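NUDIX hydrolase (Alicyclobacillus acidocaldarius subsp. acidocaldarius, PDB 3QSJ) probably hydrolyses phosphorus-containing acid anhydrides with the aid of divalent metal ions, as Nudix enzymes generally do, and here holds a calcium ion. Local coordinates at residues K9-V14 against V77-E82; G47-S52 against P73-T78; D69-A74 against D153-L158; G88-V93 against L129-G134. One frame throughout, in Å; residues are numbered along the deposited sequence. Where two conformers were deposited one is given.

Contact 1: residues K9-V14 against V77-E82. With CA (calcium ion), chain B.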
loop_
_atom_site.group_PDB
_atom_site.type_symbol
_atom_site.label_atom_id
_atom_site.label_comp_id
_atom_site.label_asym_id
_atom_site.label_seq_id
_atom_site.Cartn_x
_atom_site.Cartn_y
_atom_site.Cartn_z
ATOM N N LYS A 9 3.227 -12.856 -7.078
ATOM C CA LYS A 9 3.041 -12.373 -5.699
ATOM C C LYS A 9 3.198 -10.830 -5.650
ATOM O O LYS A 9 4.156 -10.264 -6.225
ATOM C CB LYS A 9 4.063 -13.003 -4.750
ATOM C CG LYS A 9 3.721 -14.495 -4.459
ATOM C CD LYS A 9 2.631 -14.606 -3.418
ATOM C CE LYS A 9 2.401 -16.087 -3.071
ATOM N NZ LYS A 9 3.689 -16.794 -2.795
ATOM N N ALA A 10 2.259 -10.162 -4.978
ATOM C CA ALA A 10 2.236 -8.697 -4.849
ATOM C C ALA A 10 1.620 -8.310 -3.530
ATOM O O ALA A 10 1.056 -9.165 -2.809
ATOM C CB ALA A 10 1.368 -8.119 -5.981
ATOM N N ALA A 11 1.706 -7.006 -3.220
ATOM C CA ALA A 11 1.074 -6.487 -1.999
ATOM C C ALA A 11 0.728 -5.075 -2.200
ATOM O O ALA A 11 1.341 -4.346 -3.013
ATOM C CB ALA A 11 2.005 -6.605 -0.793
ATOM N N THR A 12 -0.296 -4.673 -1.469
ATOM C CA THR A 12 -0.874 -3.345 -1.558
ATOM C C THR A 12 -1.078 -2.779 -0.164
ATOM O O THR A 12 -1.523 -3.499 0.731
ATOM C CB THR A 12 -2.215 -3.450 -2.316
ATOM O OG1 THR A 12 -1.938 -3.938 -3.631
ATOM C CG2 THR A 12 -2.839 -2.091 -2.504
ATOM N N LEU A 13 -0.884 -1.458 -0.035
ATOM C CA LEU A 13 -1.045 -0.778 1.254
ATOM C C LEU A 13 -2.192 0.186 1.182
ATOM O O LEU A 13 -2.238 1.082 0.329
ATOM C CB LEU A 13 0.232 -0.019 1.672
ATOM C CG LEU A 13 0.262 0.420 3.144
ATOM C CD1 LEU A 13 0.097 -0.798 4.071
ATOM C CD2 LEU A 13 1.576 1.211 3.422
ATOM N N VAL A 14 -3.113 0.054 2.159
ATOM C CA VAL A 14 -4.307 0.881 2.237
ATOM C C VAL A 14 -4.004 1.799 3.407
ATOM O O VAL A 14 -4.051 1.357 4.577
ATOM C CB VAL A 14 -5.563 0.006 2.474
ATOM C CG1 VAL A 14 -6.838 0.874 2.508
ATOM C CG2 VAL A 14 -5.679 -1.090 1.401
ATOM N N VAL A 77 6.289 -5.715 3.974
ATOM C CA VAL A 77 7.428 -4.940 3.488
ATOM C C VAL A 77 7.244 -4.541 2.024
ATOM O O VAL A 77 7.463 -3.365 1.675
ATOM C CB VAL A 77 8.776 -5.667 3.767
ATOM C CG1 VAL A 77 9.913 -4.939 3.048
ATOM C CG2 VAL A 77 9.057 -5.669 5.292
ATOM N N THR A 78 6.805 -5.484 1.174
ATOM C CA THR A 78 6.557 -5.184 -0.251
ATOM C C THR A 78 5.621 -3.988 -0.302
ATOM O O THR A 78 5.866 -3.046 -1.013
ATOM C CB THR A 78 5.927 -6.416 -0.970
ATOM O OG1 THR A 78 6.846 -7.513 -0.885
ATOM C CG2 THR A 78 5.475 -6.070 -2.427
ATOM N N ALA A 79 4.540 -4.038 0.460
ATOM C CA ALA A 79 3.547 -2.958 0.459
ATOM C C ALA A 79 4.131 -1.607 0.898
ATOM O O ALA A 79 3.889 -0.583 0.243
ATOM C CB ALA A 79 2.359 -3.352 1.324
ATOM N N LEU A 80 4.929 -1.628 1.960
ATOM C CA LEU A 80 5.561 -0.411 2.514
ATOM C C LEU A 80 6.574 0.134 1.508
ATOM O O LEU A 80 6.651 1.356 1.307
ATOM C CB LEU A 80 6.232 -0.767 3.837
ATOM C CG LEU A 80 5.225 -0.947 4.979
ATOM C CD1 LEU A 80 5.839 -1.809 6.096
ATOM C CD2 LEU A 80 4.690 0.416 5.450
ATOM N N ARG A 81 7.346 -0.735 0.901
ATOM C CA ARG A 81 8.351 -0.276 -0.067
ATOM C C ARG A 81 7.696 0.405 -1.292
ATOM O O ARG A 81 8.181 1.437 -1.747
ATOM C CB ARG A 81 9.239 -1.455 -0.551
ATOM C CG ARG A 81 10.209 -1.039 -1.721
ATOM C CD ARG A 81 11.079 -2.210 -2.250
ATOM N NE ARG A 81 10.259 -3.397 -2.559
ATOM C CZ ARG A 81 9.442 -3.521 -3.600
ATOM N NH1 ARG A 81 9.331 -2.529 -4.501
ATOM N NH2 ARG A 81 8.729 -4.636 -3.762
ATOM N N GLU A 82 6.671 -0.243 -1.857
ATOM C CA GLU A 82 5.961 0.215 -3.064
ATOM C C GLU A 82 5.296 1.560 -2.758
ATOM O O GLU A 82 5.328 2.480 -3.588
ATOM C CB GLU A 82 4.917 -0.832 -3.459
ATOM C CG GLU A 82 5.534 -2.085 -4.076
ATOM C CD GLU A 82 6.049 -1.950 -5.508
ATOM O OE1 GLU A 82 5.561 -1.049 -6.230
ATOM O OE2 GLU A 82 6.854 -2.807 -5.944
HETATM CA CA CA B . 4.003 0.153 -7.534
HETATM O O HOH W 1 4.825 -1.326 -9.132
HETATM O O HOH W 2 6.119 1.446 -7.423
#

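Contact 2: residues G47-S52 against P73-T78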
loop_
_atom_site.group_PDB
_atom_site.type_symbol
_atom_site.label_atom_id
_atom_site.label_comp_id
_atom_site.label_asym_id
_atom_site.label_seq_id
_atom_site.Cartn_x
_atom_site.Cartn_y
_atom_site.Cartn_z
ATOM N N GLY A 47 2.546 -3.337 -5.424
ATOM C CA GLY A 47 3.277 -3.893 -6.552
ATOM C C GLY A 47 3.851 -5.241 -6.216
ATOM O O GLY A 47 3.589 -5.807 -5.150
ATOM N N ALA A 48 4.649 -5.733 -7.130
ATOM C CA ALA A 48 5.202 -7.083 -7.083
ATOM C C ALA A 48 6.233 -7.174 -6.011
ATOM O O ALA A 48 7.038 -6.240 -5.794
ATOM C CB ALA A 48 5.813 -7.453 -8.465
ATOM N N ALA A 49 6.267 -8.361 -5.358
ATOM C CA ALA A 49 7.289 -8.666 -4.372
ATOM C C ALA A 49 8.689 -8.624 -5.005
ATOM O O ALA A 49 8.859 -9.000 -6.169
ATOM C CB ALA A 49 7.048 -10.068 -3.756
ATOM N N ASP A 50 9.686 -8.170 -4.232
ATOM C CA ASP A 50 11.113 -8.121 -4.647
ATOM C C ASP A 50 11.914 -8.976 -3.635
ATOM O O ASP A 50 11.515 -9.023 -2.463
ATOM C CB ASP A 50 11.600 -6.663 -4.604
ATOM C CG ASP A 50 13.088 -6.423 -4.949
ATOM O OD1 ASP A 50 13.418 -6.354 -6.158
ATOM O OD2 ASP A 50 13.934 -6.394 -4.004
ATOM N N PRO A 51 13.066 -9.576 -4.023
ATOM C CA PRO A 51 13.835 -10.406 -3.057
ATOM C C PRO A 51 14.248 -9.666 -1.799
ATOM O O PRO A 51 14.258 -10.283 -0.739
ATOM C CB PRO A 51 15.081 -10.817 -3.848
ATOM C CG PRO A 51 14.619 -10.799 -5.309
ATOM C CD PRO A 51 13.635 -9.664 -5.393
ATOM N N SER A 52 14.594 -8.345 -1.893
ATOM C CA SER A 52 15.036 -7.629 -0.674
ATOM C C SER A 52 13.897 -7.471 0.340
ATOM O O SER A 52 14.174 -7.088 1.467
ATOM C CB SER A 52 15.655 -6.262 -0.990
ATOM O OG SER A 52 14.724 -5.383 -1.618
ATOM N N PRO A 73 5.020 -11.157 6.734
ATOM C CA PRO A 73 5.989 -10.068 7.044
ATOM C C PRO A 73 6.668 -9.586 5.778
ATOM O O PRO A 73 6.753 -8.383 5.599
ATOM C CB PRO A 73 7.012 -10.741 7.984
ATOM C CG PRO A 73 6.142 -11.791 8.740
ATOM C CD PRO A 73 5.267 -12.358 7.584
ATOM N N ALA A 74 7.138 -10.486 4.905
ATOM C CA ALA A 74 7.792 -10.027 3.659
ATOM C C ALA A 74 6.818 -9.228 2.808
ATOM O O ALA A 74 7.209 -8.209 2.257
ATOM C CB ALA A 74 8.314 -11.206 2.836
ATOM N N LEU A 75 5.569 -9.697 2.653
ATOM C CA LEU A 75 4.589 -8.964 1.807
ATOM C C LEU A 75 4.198 -7.598 2.414
ATOM O O LEU A 75 3.957 -6.645 1.666
ATOM C CB LEU A 75 3.366 -9.885 1.500
ATOM C CG LEU A 75 3.803 -10.950 0.472
ATOM C CD1 LEU A 75 2.792 -12.037 0.337
ATOM C CD2 LEU A 75 4.004 -10.314 -0.916
ATOM N N ALA A 76 4.219 -7.480 3.760
ATOM C CA ALA A 76 3.974 -6.186 4.444
ATOM C C ALA A 76 5.066 -5.224 4.017
ATOM O O ALA A 76 4.779 -4.081 3.653
ATOM C CB ALA A 76 3.990 -6.332 5.968
ATOM N N VAL A 77 6.289 -5.715 3.974
ATOM C CA VAL A 77 7.428 -4.940 3.488
ATOM C C VAL A 77 7.244 -4.541 2.024
ATOM O O VAL A 77 7.463 -3.365 1.675
ATOM C CB VAL A 77 8.776 -5.667 3.767
ATOM C CG1 VAL A 77 9.913 -4.939 3.048
ATOM C CG2 VAL A 77 9.057 -5.669 5.292
ATOM N N THR A 78 6.805 -5.484 1.174
ATOM C CA THR A 78 6.557 -5.184 -0.251
ATOM C C THR A 78 5.621 -3.988 -0.302
ATOM O O THR A 78 5.866 -3.046 -1.013
ATOM C CB THR A 78 5.927 -6.416 -0.970
ATOM O OG1 THR A 78 6.846 -7.513 -0.885
ATOM C CG2 THR A 78 5.475 -6.070 -2.427
#

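Contact 3: residues D69-A74 against D153-L158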
loop_
_atom_site.group_PDB
_atom_site.type_symbol
_atom_site.label_atom_id
_atom_site.label_comp_id
_atom_site.label_asym_id
_atom_site.label_seq_id
_atom_site.Cartn_x
_atom_site.Cartn_y
_atom_site.Cartn_z
ATOM N N ASP A 69 0.155 -16.145 7.582
ATOM C CA ASP A 69 1.091 -16.961 6.810
ATOM C C ASP A 69 2.539 -16.517 6.953
ATOM O O ASP A 69 2.807 -15.358 7.286
ATOM C CB ASP A 69 0.644 -16.898 5.332
ATOM C CG ASP A 69 -0.706 -17.512 5.042
ATOM O OD1 ASP A 69 -0.880 -18.709 5.306
ATOM O OD2 ASP A 69 -1.561 -16.821 4.498
ATOM N N ASP A 70 3.490 -17.448 6.694
ATOM C CA ASP A 70 4.900 -17.112 6.895
ATOM C C ASP A 70 5.414 -16.017 6.024
ATOM O O ASP A 70 6.398 -15.350 6.394
ATOM C CB ASP A 70 5.796 -18.348 6.823
ATOM C CG ASP A 70 5.545 -19.338 7.975
ATOM O OD1 ASP A 70 5.161 -18.883 9.090
ATOM O OD2 ASP A 70 5.749 -20.544 7.767
ATOM N N ASP A 71 4.734 -15.789 4.870
ATOM C CA ASP A 71 5.140 -14.715 3.962
ATOM C C ASP A 71 4.470 -13.347 4.238
ATOM O O ASP A 71 4.800 -12.377 3.584
ATOM C CB ASP A 71 4.940 -15.168 2.509
ATOM C CG ASP A 71 3.504 -15.500 2.139
ATOM O OD1 ASP A 71 2.663 -15.657 3.070
ATOM O OD2 ASP A 71 3.199 -15.534 0.918
ATOM N N ASP A 72 3.601 -13.250 5.251
ATOM C CA ASP A 72 2.951 -11.966 5.579
ATOM C C ASP A 72 3.955 -10.878 5.939
ATOM O O ASP A 72 3.827 -9.766 5.433
ATOM C CB ASP A 72 1.867 -12.139 6.663
ATOM C CG ASP A 72 0.555 -12.580 6.052
ATOM O OD1 ASP A 72 0.238 -12.132 4.887
ATOM O OD2 ASP A 72 -0.175 -13.369 6.714
ATOM N N PRO A 73 5.020 -11.157 6.734
ATOM C CA PRO A 73 5.989 -10.068 7.044
ATOM C C PRO A 73 6.668 -9.586 5.778
ATOM O O PRO A 73 6.753 -8.383 5.599
ATOM C CB PRO A 73 7.012 -10.741 7.984
ATOM C CG PRO A 73 6.142 -11.791 8.740
ATOM C CD PRO A 73 5.267 -12.358 7.584
ATOM N N ALA A 74 7.138 -10.486 4.905
ATOM C CA ALA A 74 7.792 -10.027 3.659
ATOM C C ALA A 74 6.818 -9.228 2.808
ATOM O O ALA A 74 7.209 -8.209 2.257
ATOM C CB ALA A 74 8.314 -11.206 2.836
ATOM N N ASP A 153 -1.232 -12.490 -7.076
ATOM C CA ASP A 153 -1.765 -13.046 -5.825
ATOM C C ASP A 153 -1.386 -11.966 -4.849
ATOM O O ASP A 153 -0.204 -11.844 -4.482
ATOM C CB ASP A 153 -1.048 -14.352 -5.530
ATOM C CG ASP A 153 -1.468 -15.036 -4.256
ATOM O OD1 ASP A 153 -2.090 -14.385 -3.410
ATOM O OD2 ASP A 153 -1.174 -16.226 -4.114
ATOM N N THR A 154 -2.350 -11.091 -4.522
ATOM C CA THR A 154 -2.041 -9.838 -3.819
ATOM C C THR A 154 -2.470 -9.829 -2.371
ATOM O O THR A 154 -3.627 -10.162 -2.075
ATOM C CB THR A 154 -2.736 -8.696 -4.555
ATOM O OG1 THR A 154 -2.321 -8.713 -5.944
ATOM C CG2 THR A 154 -2.389 -7.293 -3.902
ATOM N N ARG A 155 -1.545 -9.454 -1.484
ATOM C CA ARG A 155 -1.774 -9.383 -0.042
ATOM C C ARG A 155 -2.100 -7.934 0.272
ATOM O O ARG A 155 -1.332 -7.062 -0.086
ATOM C CB ARG A 155 -0.526 -9.823 0.730
ATOM C CG ARG A 155 -0.834 -10.480 2.104
ATOM C CD ARG A 155 -1.552 -11.856 2.026
ATOM N NE ARG A 155 -0.898 -12.775 1.105
ATOM C CZ ARG A 155 0.006 -13.714 1.446
ATOM N NH1 ARG A 155 0.392 -13.852 2.717
ATOM N NH2 ARG A 155 0.556 -14.476 0.520
ATOM N N PHE A 156 -3.209 -7.668 0.956
ATOM C CA PHE A 156 -3.619 -6.298 1.278
ATOM C C PHE A 156 -3.361 -6.029 2.806
ATOM O O PHE A 156 -3.751 -6.802 3.674
ATOM C CB PHE A 156 -5.158 -6.143 1.038
ATOM C CG PHE A 156 -5.478 -5.994 -0.433
ATOM C CD1 PHE A 156 -5.748 -4.748 -0.969
ATOM C CD2 PHE A 156 -5.364 -7.081 -1.297
ATOM C CE1 PHE A 156 -5.969 -4.579 -2.366
ATOM C CE2 PHE A 156 -5.579 -6.912 -2.701
ATOM C CZ PHE A 156 -5.859 -5.668 -3.208
ATOM N N PHE A 157 -2.768 -4.886 3.091
ATOM C CA PHE A 157 -2.472 -4.441 4.435
ATOM C C PHE A 157 -3.093 -3.080 4.618
ATOM O O PHE A 157 -3.151 -2.246 3.669
ATOM C CB PHE A 157 -0.933 -4.357 4.669
ATOM C CG PHE A 157 -0.333 -5.733 4.658
ATOM C CD1 PHE A 157 -0.340 -6.521 5.812
ATOM C CD2 PHE A 157 0.244 -6.240 3.503
ATOM C CE1 PHE A 157 0.236 -7.801 5.798
ATOM C CE2 PHE A 157 0.791 -7.531 3.486
ATOM C CZ PHE A 157 0.670 -8.340 4.604
ATOM N N LEU A 158 -3.460 -2.825 5.856
ATOM C CA LEU A 158 -4.021 -1.531 6.248
ATOM C C LEU A 158 -3.087 -0.865 7.290
ATOM O O LEU A 158 -2.563 -1.564 8.159
ATOM C CB LEU A 158 -5.395 -1.814 6.921
ATOM C CG LEU A 158 -6.164 -0.589 7.397
ATOM C CD1 LEU A 158 -6.835 0.107 6.165
ATOM C CD2 LEU A 158 -7.325 -1.015 8.340
#

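Contact 4: residues G88-V93 against L129-G134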
loop_
_atom_site.group_PDB
_atom_site.type_symbol
_atom_site.label_atom_id
_atom_site.label_comp_id
_atom_site.label_asym_id
_atom_site.label_seq_id
_atom_site.Cartn_x
_atom_site.Cartn_y
_atom_site.Cartn_z
ATOM N N GLY A 88 6.277 8.791 -1.841
ATOM C CA GLY A 88 7.370 9.510 -1.165
ATOM C C GLY A 88 7.340 9.545 0.352
ATOM O O GLY A 88 7.958 10.430 0.971
ATOM N N TRP A 89 6.551 8.663 0.963
ATOM C CA TRP A 89 6.533 8.583 2.436
ATOM C C TRP A 89 6.903 7.141 2.823
ATOM O O TRP A 89 6.325 6.177 2.271
ATOM C CB TRP A 89 5.144 8.919 3.028
ATOM C CG TRP A 89 4.772 10.383 2.874
ATOM C CD1 TRP A 89 4.202 10.969 1.783
ATOM C CD2 TRP A 89 4.901 11.421 3.859
ATOM N NE1 TRP A 89 4.076 12.327 1.979
ATOM C CE2 TRP A 89 4.503 12.634 3.243
ATOM C CE3 TRP A 89 5.430 11.467 5.160
ATOM C CZ2 TRP A 89 4.521 13.864 3.922
ATOM C CZ3 TRP A 89 5.393 12.665 5.846
ATOM C CH2 TRP A 89 4.911 13.838 5.242
ATOM N N LEU A 90 7.774 7.008 3.831
ATOM C CA LEU A 90 8.090 5.700 4.416
ATOM C C LEU A 90 7.297 5.615 5.637
ATOM O O LEU A 90 7.522 6.396 6.590
ATOM C CB LEU A 90 9.569 5.539 4.818
ATOM C CG LEU A 90 10.495 4.966 3.796
ATOM C CD1 LEU A 90 11.963 5.164 4.204
ATOM C CD2 LEU A 90 10.188 3.499 3.513
ATOM N N LEU A 91 6.350 4.687 5.647
ATOM C CA LEU A 91 5.467 4.460 6.781
ATOM C C LEU A 91 6.042 3.435 7.714
ATOM O O LEU A 91 6.788 2.537 7.287
ATOM C CB LEU A 91 4.102 3.939 6.308
ATOM C CG LEU A 91 3.129 5.014 5.803
ATOM C CD1 LEU A 91 3.669 5.718 4.652
ATOM C CD2 LEU A 91 1.896 4.415 5.398
ATOM N N ALA A 92 5.637 3.543 9.001
ATOM C CA ALA A 92 5.976 2.520 10.031
ATOM C C ALA A 92 7.471 2.239 10.163
ATOM O O ALA A 92 7.855 1.125 10.476
ATOM C CB ALA A 92 5.230 1.201 9.719
ATOM N N VAL A 93 8.280 3.261 10.064
ATOM C CA VAL A 93 9.739 3.101 10.264
ATOM C C VAL A 93 10.090 3.546 11.691
ATOM O O VAL A 93 9.537 4.563 12.196
ATOM C CB VAL A 93 10.532 3.866 9.174
ATOM C CG1 VAL A 93 12.047 3.946 9.482
ATOM C CG2 VAL A 93 10.315 3.201 7.802
ATOM N N LEU A 129 17.689 1.429 10.740
ATOM C CA LEU A 129 16.224 1.503 10.832
ATOM C C LEU A 129 15.524 0.254 10.293
ATOM O O LEU A 129 16.091 -0.460 9.452
ATOM C CB LEU A 129 15.753 2.737 10.019
ATOM C CG LEU A 129 16.245 4.100 10.500
ATOM C CD1 LEU A 129 15.726 5.168 9.601
ATOM C CD2 LEU A 129 15.913 4.328 11.947
ATOM N N ALA A 130 14.234 0.054 10.676
ATOM C CA ALA A 130 13.483 -1.035 10.072
ATOM C C ALA A 130 12.039 -0.737 10.255
ATOM O O ALA A 130 11.687 0.223 10.993
ATOM C CB ALA A 130 13.865 -2.400 10.712
ATOM N N PHE A 131 11.200 -1.551 9.603
ATOM C CA PHE A 131 9.746 -1.335 9.690
ATOM C C PHE A 131 9.169 -1.921 10.964
ATOM O O PHE A 131 9.584 -3.011 11.384
ATOM C CB PHE A 131 9.062 -2.007 8.524
ATOM C CG PHE A 131 9.358 -1.288 7.223
ATOM C CD1 PHE A 131 8.888 0.012 7.007
ATOM C CD2 PHE A 131 10.162 -1.884 6.248
ATOM C CE1 PHE A 131 9.073 0.657 5.787
ATOM C CE2 PHE A 131 10.393 -1.233 5.025
ATOM C CZ PHE A 131 9.840 0.034 4.793
ATOM N N ASP A 132 8.158 -1.242 11.523
ATOM C CA ASP A 132 7.424 -1.803 12.673
ATOM C C ASP A 132 6.182 -2.419 11.989
ATOM O O ASP A 132 5.178 -1.722 11.698
ATOM C CB ASP A 132 7.023 -0.668 13.655
ATOM C CG ASP A 132 6.161 -1.222 14.798
ATOM O OD1 ASP A 132 5.893 -2.467 14.803
ATOM O OD2 ASP A 132 5.758 -0.410 15.693
ATOM N N LEU A 133 6.241 -3.723 11.747
ATOM C CA LEU A 133 5.121 -4.423 11.085
ATOM C C LEU A 133 3.841 -4.508 11.952
ATOM O O LEU A 133 2.753 -4.712 11.408
ATOM C CB LEU A 133 5.586 -5.820 10.678
ATOM C CG LEU A 133 6.748 -5.782 9.662
ATOM C CD1 LEU A 133 7.206 -7.216 9.279
ATOM C CD2 LEU A 133 6.408 -4.879 8.419
ATOM N N GLY A 134 3.981 -4.236 13.242
ATOM C CA GLY A 134 2.872 -4.203 14.178
ATOM C C GLY A 134 1.878 -3.083 13.837
ATOM O O GLY A 134 0.736 -3.074 14.327
#

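Contact 1: residues K9-V14 against V77-E82
L13 on strand 7-18 carries CG anti to its backbone N (chi1 -166°), whereas L80 on helix 72-87 carries CG anti to its carbonyl carbon (chi1 -75°); the two leucines cross obliquely, and their CD2 methyls meet at 3.8 Å. Nearer the backbones, small residues let helix and strand approach, their local axes coming within 6.5 Å. The methyl A79 CB rests on the strand backbone, 3.8 Å from T12 C, between A11 CB on one flank at 3.9 Å and L13 CB on the other. Alanine's single methyl lets the helix come this close to the strand. T78 adds its CG2 methyl, 3.9 Å from A11 CB, while its hydroxyl is bonded to D53. One turn further along the helix, E82 sends OE1 to the calcium ion at 2.4 Å, and two waters, the G46 carbonyl and E86 share that metal. The other oxygen, E82 OE2, is paired with R81 NH1 at 2.9 Å, which would fix how the carboxylate is turned. The run R81-E82 to E85-E86 and G88 matches the Nudix box, whose metal-binding helix is packed here against the central mixed sheet of the Nudix fold.

Contact 2: residues G47-S52 against P73-T78
T78 turns toward the backbone of residues G47-A49, and its side chain divides at CB into a methyl and a hydroxyl that meet different things. With chi1 at -61°, OG1 stands beside its own backbone N and CG2 beside the carbonyl carbon. The methyl CG2 is pressed against two carbonyls, G47 O at 3.3 Å and A48 O at 3.7 Å. The tip of the other branch, OG1, lies 3.7 Å from A49 CA and is hydrogen-bonded both to D53 and to the carbonyl of A74 in its own helix. Threonine suits the place because one branch sets a methyl beside the strand carbonyls while the other carries a hydroxyl to D53 and A74. An alanine here would probably open a gap beside the G47 and A48 carbonyls and leave D53 without its hydroxyl partner. The strand end that T78 touches follows G46, a calcium ligand, and resembles the glycine-rich start of the Nudix box; from G47 to the end of that box the chain is much longer than in the classic 23-residue signature, consistent with an insertion that includes helix 51-58. G47 has backbone angles at which a CB would jam against the carbonyl of G46, so glycine is called for. Beyond it, A49 CB touches L75 CD2 at a loose 4.2 Å. D50 then caps helix 51-58: its OD2 accepts from S52 N at 2.9 Å and from S52 OG at 2.7 Å, the two donors arriving from opposite faces of the carboxylate plane, while D50 N is bonded to D53.

Contact 3: residues D69-A74 against D153-L158
R155 reaches out from strand 151-160 and crosses D71 and D72 at about a right angle, and the carboxylate planes are turned 60° (D71) and 83° (D72) from the guanidinium. The arginine chain is bent at chi2 and chi3 and not extended. D71 is gripped end-on by two nitrogens: NH1 gives a bond to D71 OD1 at 2.9 Å with the oxygen close to the guanidinium plane, and NH2 gives one to D71 OD2 at 2.9 Å. The same NH1 also donates to D72 OD1 at 2.8 Å, meeting that oxygen from above the carboxylate plane. D69 OD2 lies 4.0 Å from R155 NH1, well out of the guanidinium plane, a long ion pair of charges alone, and finds a closer partner in R138. The acids are brought together by a type I turn from D69 to D72, in which D69 N also bonds D72 OD2 at 2.9 Å. R138 pairs with D72 too, and its like charge close to R155 is probably offset by the acids that both arginines pair with. A leucine in place of R155 would probably strip D71 of its two-pronged partner and leave the clustered carboxylates repelling one another more strongly. Two residues along the strand, F157 lays CZ 3.6 Å from D72 O. Both R155 and F157 touch L75 in the first turn of helix 72-87, thereby joining its start to strand 151-160, which runs between strands 7-18 and 137-143.

Contact 4: residues G88-V93 against L129-G134
The ring of F131 is met at its edge by residues from the other segment: L91 O lies in the ring plane, 3.3 Å from CD1, and L90 CD2 reaches CZ at 3.7 Å near the same plane. An aromatic edge, with its slightly positive hydrogens, suits a carbonyl oxygen better than a ring face would. V93 CG2 comes in obliquely, 3.5 Å from CE1, and L80 and L124 from two helices also touch the ring. The second flat group, the D132 carboxylate, is turned back on its own chain: OD1 accepts from G134 N at 3.0 Å, the N-H arriving from above the carboxylate plane, and this makes an Asx turn that leads into the 3-10 segment at L133 and G134. The backbones are joined by D132 N, which donates to A92 O at 2.6 Å in a nearly straight bond of 166°. The same oxygen also receives the CA-H of F131, at 3.2 Å from F131 CA. A92 takes left-handed helical angles (phi 55°), a bend that a small alanine accepts more readily than a beta-branched residue would. Next to it V93 and F131 form an antiparallel non-hydrogen-bonded pair, and V93 CG1 packs on L129 CD1 at 3.9 Å, the two side chains crossing at about a right angle. G88, with positive phi, ends helix 72-87 as the closing glycine of the Nudix box does, and the loop that follows is secured here by a small two-stranded antiparallel sheet, 93-94 with 130-131.

Overall arrangement
Helix 72-87 runs through contacts 1, 2 and 3, which meet the central sheet at three neighbouring strands. Contacts 1 and 2 have centres about 6 Å apart and share V77 and T78; their strands are also joined directly, with A11 O 2.9 Å from G47 N. Contact 3 lies about 8 Å from the centres of both. Contact 4 follows the far end of the helix, its centre about 12 Å from that of contact 1, and the two meet where L80 CD1 touches F131 CD1 at 3.7 Å. Calcium is bound directly in contact 1 and lies close to G47 of contact 2, whereas F157 of contact 3 and L90 of contact 4 have side chains about 13 Å from it.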